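PDB 5UK3: cyanate lyase C-terminal domain-containing protein from Tetranychus urticae, which catalyses the bicarbonate-dependent breakdown of cyanate to ammonia and carbon dioxide, as a cyanase. Local coordinates for the interface of chains A and B. Coordinates in Å, arbitrary orientation; residue numbers count along the deposited sequence, not the author numbering. Chains: chain A/B, Uncharacterized protein.

Contact 1 and contact 2 are neighbouring patches of one two-fold symmetric interface, their C-alpha centres about 7 Å apart. Both use helix 96-120 of chain A and helix 46-53 of chain B, and they share A:Ile115 and B:Val47. Contact 1 takes in the start of the B helix and strand 130-136, with a salt bridge beside an aliphatic cluster; contact 2 follows the B helix onward into the loop that holds B:His54, among smaller and more polar side chains. Together they dock the N-terminal helical region and strand 130-136 of one subunit on the long helix 96-120 of its partner, a repeated pairing in the ten-chain assembly.

Contact 1: the interface of chains A and B. Residues chain A 112, 115-116, 119; chain B 46-47, 134.
A:Ile115 meets B:Val134, B:Val47 and B:Lys46, and its two branches divide the work. The CG2 methyl lies 3.7 Å from CG1 of B:Val134. On the other branch, chi1 of -69° sends CG1 away from the carbonyl carbon and an extended chi2 carries CD1 on to 3.8 Å from CG2 of B:Val47, whose side chain it meets at about a right angle. The same CD1 packs on the lysine chain, 4.0 Å from CD of B:Lys46. A:Leu112, one helical turn back, adds CD2 at 4.0 Å from CG1 of B:Val134, and A:Ile116 flanks that valine at greater range. Branched aliphatic residues suit this seam because each offers separate methyls to different neighbours.

The polar link lies beside the aliphatic cluster. B:Lys46 and A:Glu119 reach toward each other from opposite directions, and the ammonium NZ forms a salt bridge with the carboxylate OE2 at 2.8 Å, on its syn side and 22° out of the carboxylate plane. Within chain B, NZ also gives a hydrogen bond to the backbone O of B:Val134 (2.9 Å). A long lysine with a kinked chain can thus pack its methylenes on an isoleucine while NZ is held by a carboxylate oxygen of the partner and a carbonyl of its own chain.

The site ties helix 46-53 and strand 130-136 of one subunit to helix 96-120 of the other, which should stabilise the cyanase dimer.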
# COMPACT_ATOMS: atom_id res chain seq x y z
N LEU A 112 -20.90 16.77 5.43
CA LEU A 112 -20.31 18.10 5.33
C LEU A 112 -20.24 18.56 3.88
O LEU A 112 -20.42 19.73 3.57
CB LEU A 112 -18.94 18.11 5.99
CG LEU A 112 -19.02 17.92 7.50
CD1 LEU A 112 -17.63 17.67 8.06
CD2 LEU A 112 -19.63 19.14 8.18
N ILE A 115 -23.84 19.59 2.85
CA ILE A 115 -24.24 20.83 3.46
C ILE A 115 -23.50 22.00 2.83
O ILE A 115 -24.11 23.01 2.53
CB ILE A 115 -24.01 20.83 4.98
CG1 ILE A 115 -24.98 19.87 5.64
CG2 ILE A 115 -24.24 22.22 5.56
CD1 ILE A 115 -24.52 19.43 7.01
N ILE A 116 -22.19 21.88 2.66
CA ILE A 116 -21.41 22.97 2.11
C ILE A 116 -21.84 23.25 0.67
O ILE A 116 -21.93 24.41 0.28
CB ILE A 116 -19.89 22.73 2.20
CG1 ILE A 116 -19.44 22.83 3.65
CG2 ILE A 116 -19.13 23.77 1.40
CD1 ILE A 116 -18.09 22.20 3.92
N GLU A 119 -25.25 25.15 0.89
CA GLU A 119 -25.21 26.46 1.52
C GLU A 119 -24.18 27.45 0.97
O GLU A 119 -24.34 28.65 1.15
CB GLU A 119 -24.99 26.31 3.02
CG GLU A 119 -26.05 25.45 3.70
CD GLU A 119 -25.97 25.46 5.22
OE1 GLU A 119 -25.11 26.17 5.80
OE2 GLU A 119 -26.79 24.75 5.87
N LYS B 46 -28.19 19.66 12.74
CA LYS B 46 -28.22 19.63 11.27
C LYS B 46 -27.29 18.59 10.64
O LYS B 46 -27.71 17.83 9.75
CB LYS B 46 -27.85 20.99 10.72
CG LYS B 46 -28.17 21.17 9.25
CD LYS B 46 -27.11 22.00 8.56
CE LYS B 46 -27.03 23.42 9.08
NZ LYS B 46 -25.88 24.10 8.44
N VAL B 47 -26.04 18.54 11.10
CA VAL B 47 -25.02 17.62 10.54
C VAL B 47 -25.34 16.18 10.86
O VAL B 47 -25.23 15.32 9.99
CB VAL B 47 -23.61 17.93 11.05
CG1 VAL B 47 -22.62 16.87 10.63
CG2 VAL B 47 -23.14 19.29 10.55
N VAL B 134 -21.98 23.40 11.25
CA VAL B 134 -21.34 24.06 10.15
C VAL B 134 -22.21 25.18 9.65
O VAL B 134 -23.39 25.04 9.53
CB VAL B 134 -20.93 23.06 9.06
CG1 VAL B 134 -22.08 22.23 8.60
CG2 VAL B 134 -20.34 23.79 7.86

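Contact 2: the interface of chains A and B. Residues chain A 108, 110-111, 115; chain B 47, 50-51, 54.
Helix 96-120 of chain A, through A:Tyr108, A:Ser110, A:Ser111 and A:Ile115, lies against helix 46-53 of chain B and the loop after it, touching B:Val47, B:Thr50, B:Ser51 and B:His54. The B helix belongs to the N-terminal region of cyanase, which is related to the helix-turn-helix domains of the XRE family; here this helix is engaged by a protein partner.

At one end, the aromatic ring of A:Tyr108 offers its CD1 side to chain B. CD1 lies 3.7 Å from CG1 of B:Val47, the two side chains meeting at about a right angle, and 3.9 Å from CB of B:Ser51. B:Val47 puts CG1 anti to its own backbone N (chi1 172°), turning that methyl to the tyrosine and leaving CG2 for A:Ile115. The CD1-CE1 side of the ring thus enters between the valine methyl, which stands over one face, and the serine CB, which is displaced to the opposite side beyond the ring margin; a flat ring suits so narrow a place, and the short serine lets it come near the helix.

Small residues fill the middle, as suits a place where the two helices run close. A:Ser111 sets its CB 3.7 Å from the CG2 methyl of B:Thr50. B:Thr50 is two-sided, its other branch, OG1, resting 3.7 Å from CD1 of A:Ile115.

B:His54 borders the far side. Histidine suits the position because ring nitrogen ND1 bonds its own helix while ring carbon CD2 packs on the partner chain. ND1 gives a bent hydrogen bond to the backbone O of B:Thr50 (2.9 Å), approaching from above the carbonyl plane with the oxygen tilted from the ring plane, and this bond is likely to limit the turn of the imidazole. On the partner's side, the hydroxyl OG of A:Ser110 lies obliquely above the ring beside CD2, 3.6 Å from it. An alanine at B:His54 has neither ring nor donor, which would probably leave the B:Thr50 carbonyl without this mate and open a gap opposite A:Ser110.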
# COMPACT_ATOMS: atom_id res chain seq x y z
N TYR A 108 -18.59 11.73 8.86
CA TYR A 108 -19.43 12.89 8.51
C TYR A 108 -19.02 13.58 7.20
O TYR A 108 -19.59 14.61 6.84
CB TYR A 108 -19.42 13.88 9.66
CG TYR A 108 -20.08 13.36 10.88
CD1 TYR A 108 -21.45 13.36 11.01
CD2 TYR A 108 -19.32 12.85 11.91
CE1 TYR A 108 -22.06 12.87 12.16
CE2 TYR A 108 -19.91 12.35 13.06
CZ TYR A 108 -21.28 12.35 13.19
OH TYR A 108 -21.83 11.84 14.35
N SER A 110 -19.25 13.00 3.92
CA SER A 110 -20.25 13.19 2.88
C SER A 110 -21.35 14.15 3.28
O SER A 110 -21.88 14.86 2.43
CB SER A 110 -20.88 11.87 2.44
OG SER A 110 -21.69 11.32 3.46
N SER A 111 -21.66 14.19 4.57
CA SER A 111 -22.63 15.13 5.10
C SER A 111 -22.14 16.56 5.02
O SER A 111 -22.87 17.47 4.63
CB SER A 111 -22.96 14.80 6.56
OG SER A 111 -23.45 13.49 6.67
N ILE A 115 -23.84 19.59 2.85
CA ILE A 115 -24.24 20.83 3.46
C ILE A 115 -23.50 22.00 2.83
O ILE A 115 -24.11 23.01 2.53
CB ILE A 115 -24.01 20.83 4.98
CG1 ILE A 115 -24.98 19.87 5.64
CG2 ILE A 115 -24.24 22.22 5.56
CD1 ILE A 115 -24.52 19.43 7.01
N VAL B 47 -26.04 18.54 11.10
CA VAL B 47 -25.02 17.62 10.54
C VAL B 47 -25.34 16.18 10.86
O VAL B 47 -25.23 15.32 9.99
CB VAL B 47 -23.61 17.93 11.05
CG1 VAL B 47 -22.62 16.87 10.63
CG2 VAL B 47 -23.14 19.29 10.55
N THR B 50 -28.30 15.11 8.66
CA THR B 50 -27.77 14.91 7.32
C THR B 50 -27.08 13.54 7.23
O THR B 50 -27.36 12.77 6.31
CB THR B 50 -26.81 16.04 6.94
OG1 THR B 50 -27.48 17.29 7.07
CG2 THR B 50 -26.35 15.88 5.51
N SER B 51 -26.25 13.20 8.21
CA SER B 51 -25.62 11.88 8.23
C SER B 51 -26.59 10.68 8.34
O SER B 51 -26.29 9.62 7.82
CB SER B 51 -24.59 11.80 9.35
OG SER B 51 -25.18 11.53 10.60
N HIS B 54 -27.83 10.21 4.88
CA HIS B 54 -26.76 9.61 4.05
C HIS B 54 -26.38 8.17 4.47
O HIS B 54 -25.52 7.57 3.83
CB HIS B 54 -25.50 10.49 4.04
CG HIS B 54 -25.65 11.73 3.22
ND1 HIS B 54 -26.58 12.71 3.50
CD2 HIS B 54 -24.98 12.14 2.13
CE1 HIS B 54 -26.47 13.68 2.61
NE2 HIS B 54 -25.50 13.36 1.77